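PDB 5XOM: glycosaminoglycan xylosylkinase, which probably transfers phosphate to xylose in the linkage region of proteoglycan glycosaminoglycan chains, as a member of the Fam20 family of secretory-pathway kinases. Local coordinates for residues N118-L122 with G302-V306; H132-I136 with E207-I211; P253-R259 with Y281-E285. One frame throughout, in Å; residues are numbered along the deposited sequence.

Contact 1 (N118-L122 with G302-V306); sequences NKIIL and GNPFV
Ile121 N donates to Gly302 O at 2.8 Å across two irregular loops whose chains run 78° apart, and this single bond carries the backbone part of the contact. Ile121 also lays its side chain along the same carbonyl, with CB 3.4 Å from Gly302 O; having no side chain, Gly302 leaves room for the isoleucine to come this close. On the neighbouring residue the two branches of Ile120 divide the work. With CG1 set beside the backbone N (chi1 -56°) and CG2 anti to it, CG2 meets the amide of Asn303, 3.7 Å from ND2, while CD1 reaches into the corner formed by Pro304 and Phe305. There CD1 lies 3.6 Å from Pro304 CD and 3.8 Å from Phe305 CE2; the Ile120 side chain as a whole crosses both at about a right angle. That corner is built locally: Asn303 OD1 accepts from Phe305 N at 2.7 Å, an Asx turn, and Pro304 CG sits over the centre of one face of the Phe305 ring. Leu122 CD2 adds a looser touch to Asn303 ND2. The contact lies near the surface and joins the loop between strand 106-112 and helix 132-144 to the one between strand 289-292 and helix 313-318. Behind it runs helix 358-382, where Arg366 takes the Pro304 carbonyl and Asp359 and His360 pack against Pro304.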
loop_
_atom_site.group_PDB
_atom_site.type_symbol
_atom_site.label_atom_id
_atom_site.label_comp_id
_atom_site.label_asym_id
_atom_site.label_seq_id
_atom_site.Cartn_x
_atom_site.Cartn_y
_atom_site.Cartn_z
ATOM N N ASN A 118 -0.957 0.051 -35.047
ATOM C CA ASN A 118 -1.398 1.228 -35.776
ATOM C C ASN A 118 -2.618 0.970 -36.649
ATOM O O ASN A 118 -2.950 1.811 -37.490
ATOM C CB ASN A 118 -0.247 1.792 -36.607
ATOM C CG ASN A 118 0.213 0.839 -37.681
ATOM O OD1 ASN A 118 -0.128 -0.343 -37.669
ATOM N ND2 ASN A 118 0.982 1.351 -38.628
ATOM N N LYS A 119 -3.295 -0.162 -36.471
ATOM C CA LYS A 119 -4.520 -0.411 -37.218
ATOM C C LYS A 119 -5.584 0.626 -36.877
ATOM O O LYS A 119 -5.829 0.917 -35.704
ATOM C CB LYS A 119 -5.059 -1.809 -36.910
ATOM C CG LYS A 119 -6.297 -2.181 -37.722
ATOM C CD LYS A 119 -5.952 -2.252 -39.201
ATOM C CE LYS A 119 -6.930 -3.107 -40.001
ATOM N NZ LYS A 119 -8.175 -2.390 -40.367
ATOM N N ILE A 120 -6.236 1.157 -37.910
ATOM C CA ILE A 120 -7.372 2.057 -37.757
ATOM C C ILE A 120 -8.614 1.215 -38.022
ATOM O O ILE A 120 -8.779 0.676 -39.121
ATOM C CB ILE A 120 -7.303 3.237 -38.741
ATOM C CG1 ILE A 120 -5.998 4.031 -38.617
ATOM C CG2 ILE A 120 -8.460 4.181 -38.508
ATOM C CD1 ILE A 120 -5.590 4.395 -37.216
ATOM N N ILE A 121 -9.504 1.122 -37.041
ATOM C CA ILE A 121 -10.711 0.302 -37.131
ATOM C C ILE A 121 -11.860 1.208 -37.550
ATOM O O ILE A 121 -12.279 2.079 -36.783
ATOM C CB ILE A 121 -11.033 -0.394 -35.801
ATOM C CG1 ILE A 121 -9.878 -1.273 -35.324
ATOM C CG2 ILE A 121 -12.289 -1.230 -35.946
ATOM C CD1 ILE A 121 -9.615 -2.449 -36.203
ATOM N N LEU A 122 -12.372 1.037 -38.764
ATOM C CA LEU A 122 -13.519 1.824 -39.186
ATOM C C LEU A 122 -14.797 1.014 -39.007
ATOM O O LEU A 122 -14.798 -0.074 -38.431
ATOM C CB LEU A 122 -13.348 2.270 -40.642
ATOM C CG LEU A 122 -12.190 3.213 -40.977
ATOM C CD1 LEU A 122 -12.037 3.427 -42.488
ATOM C CD2 LEU A 122 -12.394 4.537 -40.275
ATOM N N GLY A 302 -9.640 1.580 -30.976
ATOM C CA GLY A 302 -9.754 1.140 -32.352
ATOM C C GLY A 302 -9.468 2.244 -33.353
ATOM O O GLY A 302 -8.983 1.959 -34.449
ATOM N N ASN A 303 -9.733 3.510 -32.991
ATOM C CA ASN A 303 -9.491 4.615 -33.914
ATOM C C ASN A 303 -9.099 5.857 -33.123
ATOM O O ASN A 303 -9.914 6.417 -32.384
ATOM C CB ASN A 303 -10.710 4.894 -34.802
ATOM C CG ASN A 303 -10.473 6.037 -35.804
ATOM O OD1 ASN A 303 -9.580 6.882 -35.648
ATOM N ND2 ASN A 303 -11.210 5.983 -36.902
ATOM N N PRO A 304 -7.859 6.324 -33.259
ATOM C CA PRO A 304 -7.394 7.465 -32.460
ATOM C C PRO A 304 -7.877 8.811 -32.973
ATOM O O PRO A 304 -7.585 9.833 -32.341
ATOM C CB PRO A 304 -5.870 7.357 -32.593
ATOM C CG PRO A 304 -5.686 6.790 -33.976
ATOM C CD PRO A 304 -6.820 5.830 -34.185
ATOM N N PHE A 305 -8.572 8.850 -34.110
ATOM C CA PHE A 305 -8.963 10.109 -34.731
ATOM C C PHE A 305 -10.432 10.445 -34.521
ATOM O O PHE A 305 -10.850 11.559 -34.851
ATOM C CB PHE A 305 -8.643 10.094 -36.236
ATOM C CG PHE A 305 -7.238 9.652 -36.546
ATOM C CD1 PHE A 305 -6.154 10.350 -36.051
ATOM C CD2 PHE A 305 -7.005 8.561 -37.378
ATOM C CE1 PHE A 305 -4.850 9.939 -36.333
ATOM C CE2 PHE A 305 -5.712 8.157 -37.681
ATOM C CZ PHE A 305 -4.630 8.849 -37.154
ATOM N N VAL A 306 -11.222 9.513 -33.993
ATOM C CA VAL A 306 -12.661 9.690 -33.839
ATOM C C VAL A 306 -12.992 9.628 -32.355
ATOM O O VAL A 306 -12.516 8.742 -31.635
ATOM C CB VAL A 306 -13.447 8.616 -34.613
ATOM C CG1 VAL A 306 -14.948 8.748 -34.366
ATOM C CG2 VAL A 306 -13.132 8.688 -36.111
#

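Contact 2 (H132-I136 with E207-I211); sequences HNAEI and EGALI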
loop_
_atom_site.group_PDB
_atom_site.type_symbol
_atom_site.label_atom_id
_atom_site.label_comp_id
_atom_site.label_asym_id
_atom_site.label_seq_id
_atom_site.Cartn_x
_atom_site.Cartn_y
_atom_site.Cartn_z
ATOM N N HIS A 132 -5.999 -6.775 -27.510
ATOM C CA HIS A 132 -5.300 -7.179 -26.295
ATOM C C HIS A 132 -4.599 -5.997 -25.637
ATOM O O HIS A 132 -4.554 -5.900 -24.407
ATOM C CB HIS A 132 -4.293 -8.278 -26.616
ATOM C CG HIS A 132 -3.066 -7.775 -27.312
ATOM N ND1 HIS A 132 -3.114 -7.122 -28.526
ATOM C CD2 HIS A 132 -1.760 -7.802 -26.953
ATOM C CE1 HIS A 132 -1.891 -6.787 -28.895
ATOM N NE2 HIS A 132 -1.049 -7.188 -27.959
ATOM N N ASN A 133 -4.010 -5.108 -26.439
ATOM C CA ASN A 133 -3.282 -3.983 -25.871
ATOM C C ASN A 133 -4.223 -2.972 -25.249
ATOM O O ASN A 133 -3.808 -2.216 -24.365
ATOM C CB ASN A 133 -2.413 -3.308 -26.940
ATOM C CG ASN A 133 -3.240 -2.701 -28.062
ATOM O OD1 ASN A 133 -4.131 -3.353 -28.615
ATOM N ND2 ASN A 133 -2.962 -1.439 -28.392
ATOM N N ALA A 134 -5.485 -2.959 -25.684
ATOM C CA ALA A 134 -6.472 -2.071 -25.082
ATOM C C ALA A 134 -6.780 -2.478 -23.648
ATOM O O ALA A 134 -6.979 -1.611 -22.788
ATOM C CB ALA A 134 -7.749 -2.058 -25.922
ATOM N N GLU A 135 -6.827 -3.788 -23.368
ATOM C CA GLU A 135 -7.049 -4.243 -21.997
ATOM C C GLU A 135 -5.945 -3.745 -21.076
ATOM O O GLU A 135 -6.216 -3.316 -19.950
ATOM C CB GLU A 135 -7.132 -5.775 -21.929
ATOM C CG GLU A 135 -8.381 -6.395 -22.556
ATOM C CD GLU A 135 -9.626 -6.352 -21.659
ATOM O OE1 GLU A 135 -9.666 -5.584 -20.669
ATOM O OE2 GLU A 135 -10.581 -7.103 -21.955
ATOM N N ILE A 136 -4.693 -3.805 -21.537
ATOM C CA ILE A 136 -3.570 -3.332 -20.729
ATOM C C ILE A 136 -3.691 -1.835 -20.474
ATOM O O ILE A 136 -3.573 -1.370 -19.335
ATOM C CB ILE A 136 -2.238 -3.678 -21.415
ATOM C CG1 ILE A 136 -2.106 -5.195 -21.558
ATOM C CG2 ILE A 136 -1.066 -3.118 -20.619
ATOM C CD1 ILE A 136 -1.043 -5.612 -22.526
ATOM N N GLU A 207 1.792 -13.115 -28.723
ATOM C CA GLU A 207 1.600 -11.969 -27.851
ATOM C C GLU A 207 0.136 -11.866 -27.442
ATOM O O GLU A 207 -0.768 -12.083 -28.258
ATOM C CB GLU A 207 2.046 -10.699 -28.586
ATOM C CG GLU A 207 1.875 -9.395 -27.829
ATOM C CD GLU A 207 2.183 -8.170 -28.690
ATOM O OE1 GLU A 207 1.539 -7.120 -28.488
ATOM O OE2 GLU A 207 3.054 -8.260 -29.580
ATOM N N GLY A 208 -0.099 -11.520 -26.181
ATOM C CA GLY A 208 -1.459 -11.311 -25.730
ATOM C C GLY A 208 -1.497 -10.660 -24.364
ATOM O O GLY A 208 -0.467 -10.282 -23.804
ATOM N N ALA A 209 -2.713 -10.537 -23.835
ATOM C CA ALA A 209 -2.962 -9.950 -22.526
ATOM C C ALA A 209 -3.613 -10.984 -21.619
ATOM O O ALA A 209 -4.472 -11.753 -22.060
ATOM C CB ALA A 209 -3.865 -8.709 -22.637
ATOM N N LEU A 210 -3.191 -11.008 -20.357
ATOM C CA LEU A 210 -3.778 -11.867 -19.333
ATOM C C LEU A 210 -4.574 -11.000 -18.367
ATOM O O LEU A 210 -4.056 -9.992 -17.868
ATOM C CB LEU A 210 -2.692 -12.640 -18.574
ATOM C CG LEU A 210 -2.044 -13.887 -19.191
ATOM C CD1 LEU A 210 -1.352 -13.584 -20.497
ATOM C CD2 LEU A 210 -1.041 -14.484 -18.219
ATOM N N ILE A 211 -5.825 -11.388 -18.099
ATOM C CA ILE A 211 -6.703 -10.670 -17.178
ATOM C C ILE A 211 -7.101 -11.615 -16.052
ATOM O O ILE A 211 -7.639 -12.697 -16.313
ATOM C CB ILE A 211 -7.958 -10.127 -17.885
ATOM C CG1 ILE A 211 -7.574 -9.239 -19.072
ATOM C CG2 ILE A 211 -8.824 -9.335 -16.887
ATOM C CD1 ILE A 211 -7.665 -9.932 -20.416
#
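His132 and Glu207 make the one hydrogen bond of this contact between helix 132-144 and strand 205-212. His132 NE2 donates to Glu207 OE1 over a short 2.6 Å, nearly straight at 161°. The oxygen lies in the plane of the imidazole, at its edge; the ring meets the carboxylate from the anti side and out of its plane. CB of His132 already heads for the strand, and with CG between the backbone N and the carbonyl carbon (chi1 75°) the ring lies beside Gly208 with NE2 directed at Glu207, whose extended chain comes up to meet it. Glu207 OE1 has a second partner in Arg117, so that one oxygen is gripped by two donors.

Van der Waals contacts fill the rest. Ala209 CB points at the helix and rests 3.4 Å from His132 O, with Ile136 CG1 at 4.1 Å on the same methyl. Gly208 CA comes 3.7 Å from His132 CD2, and further along Ile211 CD1 meets Glu135 CG at 4.2 Å. A leucine in place of His132 would probably leave Glu207 OE1 without its helix-borne donor, with Arg117 still at hand but the carboxylate freer to turn.

The charged end of Glu135 looks elsewhere: OE2 forms a salt bridge with Lys111 on strand 106-112, and OE1 accepts from the backbone N of Asn297. The helix segment crosses the strand at 42°, with 7.3 Å between their axes, against an antiparallel sheet in which 205-212 runs between 106-112 and 153-159. A sheet lysine paired with a glutamate on the packed helix is consistent with the Lys-Glu bridge of a protein-kinase N-lobe, helix 132-144 taking the place of helix C and Lys111 that of the strand-3 lysine.

Contact 3 (P253-R259 with Y281-E285); sequences PYTKGPR and YEYIE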
loop_
_atom_site.group_PDB
_atom_site.type_symbol
_atom_site.label_atom_id
_atom_site.label_comp_id
_atom_site.label_asym_id
_atom_site.label_seq_id
_atom_site.Cartn_x
_atom_site.Cartn_y
_atom_site.Cartn_z
ATOM N N PRO A 253 -32.486 -0.240 -10.367
ATOM C CA PRO A 253 -31.680 0.261 -9.244
ATOM C C PRO A 253 -31.129 1.666 -9.469
ATOM O O PRO A 253 -30.107 2.030 -8.884
ATOM C CB PRO A 253 -30.547 -0.757 -9.177
ATOM C CG PRO A 253 -30.336 -1.132 -10.611
ATOM C CD PRO A 253 -31.664 -1.009 -11.315
ATOM N N TYR A 254 -31.774 2.434 -10.336
ATOM C CA TYR A 254 -31.311 3.778 -10.652
ATOM C C TYR A 254 -31.988 4.854 -9.810
ATOM O O TYR A 254 -31.671 6.037 -9.978
ATOM C CB TYR A 254 -31.485 4.045 -12.154
ATOM C CG TYR A 254 -30.947 2.892 -12.975
ATOM C CD1 TYR A 254 -29.577 2.661 -13.062
ATOM C CD2 TYR A 254 -31.801 2.009 -13.624
ATOM C CE1 TYR A 254 -29.074 1.594 -13.788
ATOM C CE2 TYR A 254 -31.308 0.939 -14.352
ATOM C CZ TYR A 254 -29.942 0.738 -14.430
ATOM O OH TYR A 254 -29.440 -0.321 -15.150
ATOM N N THR A 255 -32.896 4.477 -8.902
ATOM C CA THR A 255 -33.596 5.474 -8.096
ATOM C C THR A 255 -32.739 5.950 -6.931
ATOM O O THR A 255 -32.725 7.145 -6.615
ATOM C CB THR A 255 -34.904 4.907 -7.547
ATOM O OG1 THR A 255 -34.620 4.014 -6.468
ATOM C CG2 THR A 255 -35.623 4.121 -8.612
ATOM N N LYS A 256 -32.048 5.029 -6.260
ATOM C CA LYS A 256 -31.236 5.348 -5.095
ATOM C C LYS A 256 -29.899 4.633 -5.210
ATOM O O LYS A 256 -29.719 3.727 -6.028
ATOM C CB LYS A 256 -31.875 4.915 -3.770
ATOM C CG LYS A 256 -31.961 3.399 -3.626
ATOM C CD LYS A 256 -32.258 2.979 -2.193
ATOM C CE LYS A 256 -33.698 3.190 -1.828
ATOM N NZ LYS A 256 -34.006 2.741 -0.442
ATOM N N GLY A 257 -28.966 5.027 -4.350
ATOM C CA GLY A 257 -27.691 4.360 -4.266
ATOM C C GLY A 257 -26.711 4.803 -5.334
ATOM O O GLY A 257 -26.912 5.801 -6.031
ATOM N N PRO A 258 -25.625 4.045 -5.481
ATOM C CA PRO A 258 -24.513 4.460 -6.346
ATOM C C PRO A 258 -24.605 4.027 -7.802
ATOM O O PRO A 258 -23.685 4.349 -8.563
ATOM C CB PRO A 258 -23.313 3.785 -5.665
ATOM C CG PRO A 258 -23.886 2.518 -5.128
ATOM C CD PRO A 258 -25.300 2.839 -4.699
ATOM N N ARG A 259 -25.659 3.322 -8.223
ATOM C CA ARG A 259 -25.622 2.671 -9.531
ATOM C C ARG A 259 -25.519 3.682 -10.664
ATOM O O ARG A 259 -24.723 3.504 -11.591
ATOM C CB ARG A 259 -26.852 1.800 -9.753
ATOM C CG ARG A 259 -26.778 1.060 -11.073
ATOM C CD ARG A 259 -25.593 0.087 -11.116
ATOM N NE ARG A 259 -25.496 -0.727 -9.912
ATOM C CZ ARG A 259 -26.161 -1.862 -9.745
ATOM N NH1 ARG A 259 -26.972 -2.323 -10.698
ATOM N NH2 ARG A 259 -26.016 -2.549 -8.613
ATOM N N TYR A 281 -23.650 -4.154 -18.524
ATOM C CA TYR A 281 -22.640 -3.866 -17.520
ATOM C C TYR A 281 -22.668 -4.933 -16.435
ATOM O O TYR A 281 -23.638 -5.682 -16.288
ATOM C CB TYR A 281 -22.825 -2.464 -16.922
ATOM C CG TYR A 281 -24.068 -2.271 -16.076
ATOM C CD1 TYR A 281 -24.044 -2.516 -14.708
ATOM C CD2 TYR A 281 -25.256 -1.827 -16.640
ATOM C CE1 TYR A 281 -25.165 -2.333 -13.926
ATOM C CE2 TYR A 281 -26.389 -1.639 -15.865
ATOM C CZ TYR A 281 -26.335 -1.894 -14.506
ATOM O OH TYR A 281 -27.453 -1.713 -13.722
ATOM N N GLU A 282 -21.574 -5.006 -15.684
ATOM C CA GLU A 282 -21.398 -6.010 -14.646
ATOM C C GLU A 282 -20.990 -5.327 -13.348
ATOM O O GLU A 282 -20.305 -4.300 -13.360
ATOM C CB GLU A 282 -20.351 -7.050 -15.067
ATOM C CG GLU A 282 -20.811 -7.942 -16.216
ATOM C CD GLU A 282 -19.691 -8.779 -16.812
ATOM O OE1 GLU A 282 -19.683 -10.009 -16.590
ATOM O OE2 GLU A 282 -18.820 -8.212 -17.509
ATOM N N TYR A 283 -21.415 -5.908 -12.225
ATOM C CA TYR A 283 -21.178 -5.287 -10.931
ATOM C C TYR A 283 -20.973 -6.350 -9.861
ATOM O O TYR A 283 -21.430 -7.487 -9.999
ATOM C CB TYR A 283 -22.326 -4.343 -10.547
ATOM C CG TYR A 283 -23.681 -4.994 -10.346
ATOM C CD1 TYR A 283 -24.537 -5.216 -11.422
ATOM C CD2 TYR A 283 -24.123 -5.344 -9.077
ATOM C CE1 TYR A 283 -25.791 -5.794 -11.236
ATOM C CE2 TYR A 283 -25.377 -5.920 -8.880
ATOM C CZ TYR A 283 -26.203 -6.143 -9.961
ATOM O OH TYR A 283 -27.441 -6.715 -9.762
ATOM N N ILE A 284 -20.249 -5.971 -8.807
ATOM C CA ILE A 284 -20.100 -6.791 -7.615
ATOM C C ILE A 284 -21.017 -6.221 -6.543
ATOM O O ILE A 284 -21.462 -5.072 -6.617
ATOM C CB ILE A 284 -18.635 -6.852 -7.115
ATOM C CG1 ILE A 284 -18.107 -5.445 -6.820
ATOM C CG2 ILE A 284 -17.752 -7.575 -8.131
ATOM C CD1 ILE A 284 -16.718 -5.423 -6.181
ATOM N N GLU A 285 -21.313 -7.031 -5.529
ATOM C CA GLU A 285 -22.271 -6.608 -4.514
ATOM C C GLU A 285 -22.108 -7.464 -3.265
ATOM O O GLU A 285 -21.893 -8.675 -3.357
ATOM C CB GLU A 285 -23.704 -6.695 -5.055
ATOM C CG GLU A 285 -24.770 -6.160 -4.107
ATOM C CD GLU A 285 -26.132 -6.082 -4.773
ATOM O OE1 GLU A 285 -26.666 -7.143 -5.135
ATOM O OE2 GLU A 285 -26.668 -4.966 -4.938
HETATM O O HOH W 1 -28.126 -3.695 -7.054
HETATM O O HOH W 2 -28.537 -4.220 -9.219
#
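Arg259 lays its guanidinium over one face of the Tyr283 ring in a cation-pi contact, CZ being 3.9 Å from the ring centroid and almost on its normal. The two planes are tilted 36° apart, so NH2 presses closest, 3.4 Å from Tyr283 CD2. Bends at chi2 (63°) and chi3 fold the arginine chain round to this position. At the guanidinium edge NH1 donates in plane to Tyr281 OH at 3.1 Å, and that hydroxyl also hydrogen-bonds Tyr254 OH at 2.8 Å, the two tyrosines arriving from opposite directions. This close-packed core pins the start of helix 259-273 and the loop before it to the middle strand of the antiparallel sheet 221-224/280-286/289-292, within the C-terminal Fam20 region of the kinase clan; from strand 289-292, Ser290 OG also bonds Arg259 NH2. Beyond NH1 and NH2 the contact loosens and waters take over. Glu285 is exposed, and its OE2 stays 4.4 Å from Arg259 NH2, too far for a salt bridge. One water spans that gap, donating to Glu285 OE2 at 2.9 Å and weakly accepting from Arg259 NH2. A second water accepts from Arg259 NH1 at 2.9 Å and is weakly bonded to Tyr283 OH.

Along the sequence, contact 1 brackets the other two: its segments are 180 residues apart, and contacts 2 and 3 follow in turn within that span. In space contact 2 is the most central, its centre about 10 Å from that of the chain, while contacts 1 and 3 lie on opposite sides of the chain's centre, their own centres about 32 Å apart. Contact 2 is about 17 Å from contact 1 and about 27 Å from contact 3, centre to centre, touching neither. Glu135 of contact 2, paired with Lys111 as in protein kinases, suggests that this contact borders the probable nucleotide-binding cleft. Glu285 in contact 3 has its side chain about 9 Å from an attached N-acetylglucosamine.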